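Local coordinates for protein phytanoyl-CoA dioxygenase (PDB 6ZYL) that catalyses the beta-hydroxylation of thioholgamide as a non-heme monooxygenase, probably with iron and 2-oxoglutarate, at residues 156-167 against 212-223; 241-251 against 259-267. All blocks are in the same frame, centred on the assembly; numbering follows the deposited sequence.

Contact 1 of 2, residues 156-167 against 212-223; sequences ANGTMRYARGSH and HHLAMAHASGPN
Tyr162 and His218 lie side by side on one face of an antiparallel strand pair, His218 CB at the tyrosine ring edge. With CG anti to its carbonyl carbon (chi1 -72°), Tyr162 carries its hydroxyl to His212, where OH and ND1 share a 2.7 Å hydrogen bond. Met216 CG presses on Tyr162 CD1 at 3.6 Å. On the same face Met160 SD sits over the His218 ring, 3.8 Å from its centroid. The backbones are zipped by Arg161 N to Ala219 O (2.7 Å) and Ala163 N to Ala217 O (3.0 Å). Beyond them Ser166 OG accepts Ala217 N at 2.9 Å; Ser166 OG and N both donate to Ala163 O, the hydroxyl in the carbonyl plane on a lone pair, which closes the type II turn 163-166.

The Arg161 side is looser, partly exposed together with Gly221 and Pro222. Ala219 CB lies under one face of the Arg161 guanidinium, whose NE is paired with Glu196. Where no direct bond is made, a water links the backbones, donating to Thr159 O (2.6 Å) and accepting from Gly221 N (3.0 Å).

On the packed face, Asp130 is hydrogen-bonded through OD2 to His212 NE2 and through OD1 to His218 NE2, and Ser220 OG to a tartaric acid, probably from the crystallisation liquor; His218 beside Asp130 is consistent with the facial-triad site of PhyH-family double-stranded beta-helix oxygenases.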
loop_
_atom_site.group_PDB
_atom_site.type_symbol
_atom_site.label_atom_id
_atom_site.label_comp_id
_atom_site.label_asym_id
_atom_site.label_seq_id
_atom_site.Cartn_x
_atom_site.Cartn_y
_atom_site.Cartn_z
ATOM N N ALA A 156 -18.647 8.812 -3.186
ATOM C CA ALA A 156 -19.647 8.067 -2.438
ATOM C C ALA A 156 -19.306 6.604 -2.180
ATOM O O ALA A 156 -19.974 5.980 -1.348
ATOM C CB ALA A 156 -21.003 8.124 -3.162
ATOM N N ASN A 157 -18.307 6.034 -2.850
ATOM C CA ASN A 157 -18.006 4.618 -2.685
ATOM C C ASN A 157 -16.900 4.368 -1.662
ATOM O O ASN A 157 -16.238 3.326 -1.714
ATOM C CB ASN A 157 -17.671 3.984 -4.041
ATOM C CG ASN A 157 -16.268 4.300 -4.527
ATOM O OD1 ASN A 157 -15.602 5.207 -4.033
ATOM N ND2 ASN A 157 -15.815 3.543 -5.519
ATOM N N GLY A 158 -16.706 5.292 -0.721
ATOM C CA GLY A 158 -15.836 5.059 0.417
ATOM C C GLY A 158 -14.381 5.381 0.168
ATOM O O GLY A 158 -13.488 4.683 0.660
ATOM N N THR A 159 -14.120 6.447 -0.575
ATOM C CA THR A 159 -12.750 6.735 -0.958
ATOM C C THR A 159 -11.986 7.393 0.191
ATOM O O THR A 159 -12.549 7.809 1.208
ATOM C CB THR A 159 -12.709 7.630 -2.197
ATOM O OG1 THR A 159 -11.377 7.645 -2.729
ATOM C CG2 THR A 159 -13.131 9.051 -1.853
ATOM N N MET A 160 -10.674 7.481 0.002
ATOM C CA MET A 160 -9.761 8.087 0.956
ATOM C C MET A 160 -9.714 9.596 0.769
ATOM O O MET A 160 -9.859 10.111 -0.344
ATOM C CB MET A 160 -8.375 7.478 0.754
ATOM C CG MET A 160 -7.288 7.892 1.710
ATOM S SD MET A 160 -5.944 6.678 1.605
ATOM C CE MET A 160 -5.536 6.738 -0.141
ATOM N N ARG A 161 -9.533 10.306 1.880
ATOM C CA ARG A 161 -9.317 11.746 1.880
ATOM C C ARG A 161 -7.908 12.042 2.377
ATOM O O ARG A 161 -7.435 11.406 3.321
ATOM C CB ARG A 161 -10.306 12.483 2.788
ATOM C CG ARG A 161 -11.757 12.101 2.661
ATOM C CD ARG A 161 -12.636 13.156 3.335
ATOM N NE ARG A 161 -12.680 13.024 4.792
ATOM C CZ ARG A 161 -13.272 12.022 5.436
ATOM N NH1 ARG A 161 -13.866 11.052 4.754
ATOM N NH2 ARG A 161 -13.268 11.986 6.762
ATOM N N TYR A 162 -7.255 13.029 1.770
ATOM C CA TYR A 162 -5.927 13.449 2.191
ATOM C C TYR A 162 -5.991 14.787 2.920
ATOM O O TYR A 162 -6.854 15.623 2.641
ATOM C CB TYR A 162 -4.975 13.601 1.000
ATOM C CG TYR A 162 -4.520 12.322 0.345
ATOM C CD1 TYR A 162 -4.355 11.151 1.073
ATOM C CD2 TYR A 162 -4.238 12.295 -1.013
ATOM C CE1 TYR A 162 -3.928 9.986 0.457
ATOM C CE2 TYR A 162 -3.812 11.146 -1.631
ATOM C CZ TYR A 162 -3.657 9.995 -0.899
ATOM O OH TYR A 162 -3.236 8.856 -1.541
ATOM N N ALA A 163 -5.051 14.992 3.844
ATOM C CA ALA A 163 -4.839 16.278 4.508
ATOM C C ALA A 163 -3.552 16.870 3.936
ATOM O O ALA A 163 -2.449 16.472 4.323
ATOM C CB ALA A 163 -4.758 16.113 6.023
ATOM N N ARG A 164 -3.697 17.811 3.006
ATOM C CA ARG A 164 -2.546 18.394 2.327
ATOM C C ARG A 164 -1.538 18.941 3.329
ATOM O O ARG A 164 -1.901 19.636 4.282
ATOM C CB ARG A 164 -3.018 19.503 1.385
ATOM C CG ARG A 164 -1.989 19.977 0.375
ATOM C CD ARG A 164 -2.574 21.076 -0.516
ATOM N NE ARG A 164 -3.161 20.543 -1.745
ATOM C CZ ARG A 164 -4.463 20.534 -2.017
ATOM N NH1 ARG A 164 -5.337 21.037 -1.154
ATOM N NH2 ARG A 164 -4.894 20.024 -3.163
ATOM N N GLY A 165 -0.268 18.611 3.111
ATOM C CA GLY A 165 0.805 19.099 3.949
ATOM C C GLY A 165 0.923 18.457 5.312
ATOM O O GLY A 165 1.827 18.824 6.071
ATOM N N SER A 166 0.058 17.502 5.646
ATOM C CA SER A 166 0.061 16.889 6.970
ATOM C C SER A 166 1.266 15.993 7.217
ATOM O O SER A 166 1.371 15.422 8.310
ATOM C CB SER A 166 -1.220 16.077 7.161
ATOM O OG SER A 166 -1.344 15.085 6.153
ATOM N N HIS A 167 2.176 15.866 6.254
ATOM C CA HIS A 167 3.277 14.917 6.332
ATOM C C HIS A 167 4.595 15.539 6.771
ATOM O O HIS A 167 5.563 14.804 6.989
ATOM C CB HIS A 167 3.492 14.265 4.962
ATOM C CG HIS A 167 3.999 15.220 3.924
ATOM N ND1 HIS A 167 3.305 16.352 3.555
ATOM C CD2 HIS A 167 5.136 15.220 3.187
ATOM C CE1 HIS A 167 3.990 17.007 2.634
ATOM N NE2 HIS A 167 5.103 16.339 2.390
ATOM N N HIS A 212 1.179 8.667 -1.956
ATOM C CA HIS A 212 1.208 9.542 -0.796
ATOM C C HIS A 212 2.326 9.150 0.159
ATOM O O HIS A 212 2.792 8.007 0.178
ATOM C CB HIS A 212 -0.163 9.566 -0.066
ATOM C CG HIS A 212 -0.564 8.265 0.560
ATOM N ND1 HIS A 212 -1.596 7.492 0.072
ATOM C CD2 HIS A 212 -0.110 7.630 1.667
ATOM C CE1 HIS A 212 -1.743 6.424 0.836
ATOM N NE2 HIS A 212 -0.852 6.483 1.809
ATOM N N HIS A 213 2.773 10.153 0.912
ATOM C CA HIS A 213 3.770 9.988 1.959
ATOM C C HIS A 213 3.208 9.130 3.083
ATOM O O HIS A 213 2.019 9.201 3.403
ATOM C CB HIS A 213 4.164 11.376 2.477
ATOM C CG HIS A 213 5.470 11.423 3.203
ATOM N ND1 HIS A 213 5.577 11.160 4.550
ATOM C CD2 HIS A 213 6.716 11.753 2.785
ATOM C CE1 HIS A 213 6.836 11.296 4.927
ATOM N NE2 HIS A 213 7.547 11.656 3.873
ATOM N N LEU A 214 4.067 8.302 3.680
ATOM C CA LEU A 214 3.612 7.444 4.767
ATOM C C LEU A 214 3.224 8.233 6.013
ATOM O O LEU A 214 2.602 7.662 6.916
ATOM C CB LEU A 214 4.688 6.418 5.119
ATOM C CG LEU A 214 4.971 5.362 4.046
ATOM C CD1 LEU A 214 6.054 4.397 4.521
ATOM C CD2 LEU A 214 3.711 4.600 3.665
ATOM N N ALA A 215 3.577 9.516 6.085
ATOM C CA ALA A 215 3.130 10.401 7.153
ATOM C C ALA A 215 1.937 11.252 6.733
ATOM O O ALA A 215 1.516 12.136 7.488
ATOM C CB ALA A 215 4.279 11.301 7.612
ATOM N N MET A 216 1.394 11.019 5.540
ATOM C CA MET A 216 0.189 11.712 5.110
ATOM C C MET A 216 -0.983 11.267 5.977
ATOM O O MET A 216 -1.272 10.070 6.076
ATOM C CB MET A 216 -0.093 11.424 3.636
ATOM C CG MET A 216 -1.480 11.834 3.162
ATOM S SD MET A 216 -1.857 13.579 3.416
ATOM C CE MET A 216 -0.390 14.350 2.735
ATOM N N ALA A 217 -1.646 12.225 6.617
ATOM C CA ALA A 217 -2.869 11.938 7.351
ATOM C C ALA A 217 -4.007 11.741 6.359
ATOM O O ALA A 217 -4.189 12.552 5.444
ATOM C CB ALA A 217 -3.197 13.070 8.323
ATOM N N HIS A 218 -4.765 10.660 6.528
ATOM C CA HIS A 218 -5.888 10.399 5.641
ATOM C C HIS A 218 -6.987 9.679 6.407
ATOM O O HIS A 218 -6.759 9.103 7.474
ATOM C CB HIS A 218 -5.468 9.581 4.407
ATOM C CG HIS A 218 -4.774 8.294 4.729
ATOM N ND1 HIS A 218 -5.458 7.140 5.050
ATOM C CD2 HIS A 218 -3.459 7.973 4.762
ATOM C CE1 HIS A 218 -4.593 6.168 5.279
ATOM N NE2 HIS A 218 -3.374 6.647 5.112
ATOM N N ALA A 219 -8.191 9.736 5.844
ATOM C CA ALA A 219 -9.358 9.069 6.396
ATOM C C ALA A 219 -10.180 8.522 5.240
ATOM O O ALA A 219 -9.985 8.902 4.084
ATOM C CB ALA A 219 -10.204 10.020 7.254
ATOM N N SER A 220 -11.099 7.616 5.561
ATOM C CA SER A 220 -11.959 7.004 4.561
ATOM C C SER A 220 -13.362 6.876 5.127
ATOM O O SER A 220 -13.538 6.506 6.290
ATOM C CB SER A 220 -11.435 5.627 4.133
ATOM O OG SER A 220 -10.083 5.706 3.716
ATOM N N GLY A 221 -14.355 7.189 4.302
ATOM C CA GLY A 221 -15.735 7.094 4.706
ATOM C C GLY A 221 -16.354 5.776 4.294
ATOM O O GLY A 221 -15.699 4.912 3.702
ATOM N N PRO A 222 -17.634 5.593 4.606
ATOM C CA PRO A 222 -18.311 4.351 4.210
ATOM C C PRO A 222 -18.606 4.326 2.719
ATOM O O PRO A 222 -18.723 5.364 2.063
ATOM C CB PRO A 222 -19.603 4.367 5.035
ATOM C CG PRO A 222 -19.873 5.825 5.282
ATOM C CD PRO A 222 -18.518 6.507 5.355
ATOM N N ASN A 223 -18.710 3.112 2.184
ATOM C CA ASN A 223 -19.134 2.910 0.803
ATOM C C ASN A 223 -20.657 2.941 0.768
ATOM O O ASN A 223 -21.316 2.018 1.260
ATOM C CB ASN A 223 -18.591 1.592 0.261
ATOM C CG ASN A 223 -18.976 1.355 -1.184
ATOM O OD1 ASN A 223 -19.794 2.081 -1.749
ATOM N ND2 ASN A 223 -18.384 0.332 -1.791
HETATM O O HOH W 1 -15.016 8.391 1.581
#

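Contact 2 of 2, residues 241-251 against 259-267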
loop_
_atom_site.group_PDB
_atom_site.type_symbol
_atom_site.label_atom_id
_atom_site.label_comp_id
_atom_site.label_asym_id
_atom_site.label_seq_id
_atom_site.Cartn_x
_atom_site.Cartn_y
_atom_site.Cartn_z
ATOM N N VAL A 241 15.996 3.424 3.619
ATOM C CA VAL A 241 15.045 3.102 4.675
ATOM C C VAL A 241 15.579 1.908 5.453
ATOM O O VAL A 241 16.107 0.956 4.869
ATOM C CB VAL A 241 13.653 2.811 4.088
ATOM C CG1 VAL A 241 12.672 2.457 5.199
ATOM C CG2 VAL A 241 13.152 4.004 3.283
ATOM N N SER A 242 15.451 1.953 6.774
ATOM C CA SER A 242 15.911 0.864 7.617
ATOM C C SER A 242 14.853 0.532 8.664
ATOM O O SER A 242 14.144 1.423 9.137
ATOM C CB SER A 242 17.228 1.221 8.320
ATOM O OG SER A 242 17.036 2.239 9.284
ATOM N N PRO A 243 14.724 -0.743 9.026
ATOM C CA PRO A 243 13.788 -1.094 10.106
ATOM C C PRO A 243 14.266 -0.556 11.445
ATOM O O PRO A 243 15.453 -0.615 11.775
ATOM C CB PRO A 243 13.772 -2.629 10.088
ATOM C CG PRO A 243 15.040 -3.031 9.401
ATOM C CD PRO A 243 15.373 -1.926 8.432
ATOM N N THR A 244 13.320 -0.017 12.218
ATOM C CA THR A 244 13.651 0.481 13.548
ATOM C C THR A 244 14.231 -0.628 14.417
ATOM O O THR A 244 15.131 -0.389 15.230
ATOM C CB THR A 244 12.408 1.074 14.210
ATOM O OG1 THR A 244 11.346 0.111 14.168
ATOM C CG2 THR A 244 11.970 2.341 13.494
ATOM N N ALA A 245 13.724 -1.847 14.258
ATOM C CA ALA A 245 14.208 -2.989 15.016
ATOM C C ALA A 245 13.728 -4.257 14.329
ATOM O O ALA A 245 12.655 -4.283 13.719
ATOM C CB ALA A 245 13.719 -2.953 16.469
ATOM N N GLY A 246 14.542 -5.300 14.423
ATOM C CA GLY A 246 14.150 -6.614 13.963
ATOM C C GLY A 246 14.535 -6.885 12.517
ATOM O O GLY A 246 14.739 -5.981 11.710
ATOM N N GLU A 247 14.628 -8.172 12.205
ATOM C CA GLU A 247 14.902 -8.623 10.848
ATOM C C GLU A 247 13.723 -8.306 9.935
ATOM O O GLU A 247 12.561 -8.489 10.308
ATOM C CB GLU A 247 15.188 -10.124 10.879
ATOM C CG GLU A 247 15.370 -10.806 9.553
ATOM C CD GLU A 247 15.444 -12.316 9.716
ATOM O OE1 GLU A 247 16.477 -12.813 10.217
ATOM O OE2 GLU A 247 14.463 -13.004 9.360
ATOM N N ASP A 248 14.031 -7.815 8.735
ATOM C CA ASP A 248 13.016 -7.411 7.772
ATOM C C ASP A 248 13.437 -7.860 6.380
ATOM O O ASP A 248 14.610 -8.145 6.125
ATOM C CB ASP A 248 12.793 -5.889 7.793
ATOM C CG ASP A 248 11.370 -5.494 7.421
ATOM O OD1 ASP A 248 10.605 -6.358 6.944
ATOM O OD2 ASP A 248 11.016 -4.309 7.605
ATOM N N SER A 249 12.461 -7.920 5.473
ATOM C CA SER A 249 12.714 -8.329 4.100
ATOM C C SER A 249 11.865 -7.498 3.146
ATOM O O SER A 249 10.869 -6.883 3.536
ATOM C CB SER A 249 12.437 -9.827 3.895
ATOM O OG SER A 249 11.102 -10.162 4.226
ATOM N N ALA A 250 12.284 -7.482 1.884
ATOM C CA ALA A 250 11.635 -6.688 0.851
ATOM C C ALA A 250 12.062 -7.241 -0.501
ATOM O O ALA A 250 12.993 -8.045 -0.597
ATOM C CB ALA A 250 11.990 -5.203 0.981
ATOM N N LEU A 251 11.371 -6.799 -1.549
ATOM C CA LEU A 251 11.597 -7.293 -2.902
ATOM C C LEU A 251 12.273 -6.212 -3.735
ATOM O O LEU A 251 11.711 -5.129 -3.932
ATOM C CB LEU A 251 10.285 -7.724 -3.557
ATOM C CG LEU A 251 10.411 -8.270 -4.980
ATOM C CD1 LEU A 251 11.228 -9.555 -4.992
ATOM C CD2 LEU A 251 9.039 -8.495 -5.599
ATOM N N GLY A 259 20.036 -2.873 0.822
ATOM C CA GLY A 259 20.226 -2.250 2.122
ATOM C C GLY A 259 20.206 -3.276 3.236
ATOM O O GLY A 259 20.890 -4.303 3.181
ATOM N N ALA A 260 19.407 -3.003 4.263
ATOM C CA ALA A 260 19.319 -3.870 5.428
ATOM C C ALA A 260 18.291 -4.983 5.272
ATOM O O ALA A 260 18.097 -5.759 6.211
ATOM C CB ALA A 260 18.981 -3.039 6.673
ATOM N N PHE A 261 17.643 -5.092 4.118
ATOM C CA PHE A 261 16.521 -6.002 3.938
ATOM C C PHE A 261 16.980 -7.300 3.288
ATOM O O PHE A 261 17.685 -7.279 2.274
ATOM C CB PHE A 261 15.431 -5.343 3.087
ATOM C CG PHE A 261 14.840 -4.118 3.714
ATOM C CD1 PHE A 261 13.782 -4.222 4.599
ATOM C CD2 PHE A 261 15.354 -2.864 3.435
ATOM C CE1 PHE A 261 13.240 -3.100 5.187
ATOM C CE2 PHE A 261 14.816 -1.737 4.021
ATOM C CZ PHE A 261 13.758 -1.856 4.899
ATOM N N LEU A 262 16.585 -8.423 3.878
ATOM C CA LEU A 262 16.805 -9.706 3.233
ATOM C C LEU A 262 16.017 -9.750 1.924
ATOM O O LEU A 262 14.863 -9.307 1.880
ATOM C CB LEU A 262 16.377 -10.850 4.152
ATOM C CG LEU A 262 17.201 -10.996 5.432
ATOM C CD1 LEU A 262 16.503 -11.931 6.415
ATOM C CD2 LEU A 262 18.605 -11.490 5.117
ATOM N N PRO A 263 16.611 -10.246 0.839
ATOM C CA PRO A 263 15.920 -10.186 -0.457
ATOM C C PRO A 263 14.833 -11.245 -0.586
ATOM O O PRO A 263 14.978 -12.380 -0.126
ATOM C CB PRO A 263 17.048 -10.415 -1.473
ATOM C CG PRO A 263 18.083 -11.200 -0.723
ATOM C CD PRO A 263 17.990 -10.761 0.722
ATOM N N GLU A 264 13.729 -10.848 -1.213
ATOM C CA GLU A 264 12.629 -11.738 -1.533
ATOM C C GLU A 264 12.713 -12.121 -3.010
ATOM O O GLU A 264 13.593 -11.664 -3.745
ATOM C CB GLU A 264 11.295 -11.070 -1.184
ATOM C CG GLU A 264 11.073 -10.936 0.323
ATOM C CD GLU A 264 9.997 -9.928 0.692
ATOM O OE1 GLU A 264 9.510 -9.209 -0.205
ATOM O OE2 GLU A 264 9.641 -9.853 1.889
ATOM N N ARG A 265 11.796 -12.981 -3.446
ATOM C CA ARG A 265 11.780 -13.464 -4.817
ATOM C C ARG A 265 10.386 -13.316 -5.411
ATOM O O ARG A 265 9.379 -13.388 -4.702
ATOM C CB ARG A 265 12.212 -14.941 -4.906
ATOM C CG ARG A 265 13.263 -15.359 -3.891
ATOM C CD ARG A 265 14.118 -16.506 -4.417
ATOM N NE ARG A 265 13.444 -17.800 -4.320
ATOM C CZ ARG A 265 13.524 -18.611 -3.269
ATOM N NH1 ARG A 265 14.248 -18.268 -2.212
ATOM N NH2 ARG A 265 12.875 -19.769 -3.275
ATOM N N ARG A 266 10.340 -13.125 -6.727
ATOM C CA ARG A 266 9.063 -13.085 -7.422
ATOM C C ARG A 266 8.491 -14.495 -7.541
ATOM O O ARG A 266 9.245 -15.454 -7.731
ATOM C CB ARG A 266 9.224 -12.482 -8.817
ATOM C CG ARG A 266 9.843 -11.104 -8.846
ATOM C CD ARG A 266 9.953 -10.600 -10.278
ATOM N NE ARG A 266 8.641 -10.402 -10.891
ATOM C CZ ARG A 266 8.441 -9.780 -12.049
ATOM N NH1 ARG A 266 9.469 -9.293 -12.730
ATOM N NH2 ARG A 266 7.212 -9.645 -12.527
ATOM N N PRO A 267 7.170 -14.657 -7.456
ATOM C CA PRO A 267 6.581 -15.994 -7.629
ATOM C C PRO A 267 6.672 -16.445 -9.081
ATOM O O PRO A 267 6.381 -15.678 -10.002
ATOM C CB PRO A 267 5.127 -15.805 -7.183
ATOM C CG PRO A 267 4.837 -14.353 -7.497
ATOM C CD PRO A 267 6.142 -13.617 -7.245
HETATM O O HOH W 2 18.303 -0.365 4.435
HETATM O O HOH W 3 16.803 -7.099 8.273
#
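A short parallel strand pair forms this edge of the mixed sheet, where Ser249 faces Leu262 and Ala250 faces Pro263. Leu262 N reaches Asp248 O at 3.0 Å, in the carbonyl plane and on a lone pair; Ala250 then donates to Leu262 O, and Glu264 N returns to Ala250 O at 3.0 Å, with the donor tilted from the carbonyl plane. The side chain of Glu264 stays extended after leaving anti to its own carbonyl carbon (chi1 -70°), which lays it along the Ala250 backbone. Glu264 OE2 accepts Ser249 OG at 2.8 Å, on the anti side and tilted from the carboxylate plane, and also pairs with Lys78. Shortened to an alanine, this position would probably leave the Ser249 hydroxyl and the Lys78 ammonium without this carboxylate.

Within the seven-stranded sheet, strand 262-263 is the outermost member and its pairing with 249-254 is the parallel one among antiparallel neighbours, while helix 273-295 runs beside the pair, touching Leu262 and Glu264.

Phe261 fills the wedge between the two arms of segment 241-251. Asp248 OD2 meets the ring edge in plane, 3.5 Å from Phe261 CE1, its carboxylate turned 58° to the ring and gripped by Arg289, Arg286 and Trp110. Val241 O also lies near the ring plane, Pro243 CD approaches Phe261 CZ at 3.9 Å, and Ala250 CB packs on Phe261 CB at 4.0 Å. Two waters complete the seam beside Ala260: water 2 joins its N to Val241 O, and water 3 joins its O to Asp248 N.

Overall arrangement
Contacts 1 and 2 lie in different sheets of one fold. Contact 1 belongs to the smaller, four-stranded sheet and contact 2 to the edge of the larger one; their centres are 27 Å apart, on opposite sides of the chain's centre, and their nearest atoms about 7 Å apart. They follow each other in sequence, joined by strand 229-237, which runs through the larger sheet. His212, ending strand 209-212, ties contact 1 to that same sheet. Contact 1 holds His218 next to Asp130, consistent with the family's iron site, and a tartaric acid, probably from the crystallisation liquor, about 3 Å from the Ser220 side chain, may mark a pocket there; contact 2 lies partly buried against helix 273-295.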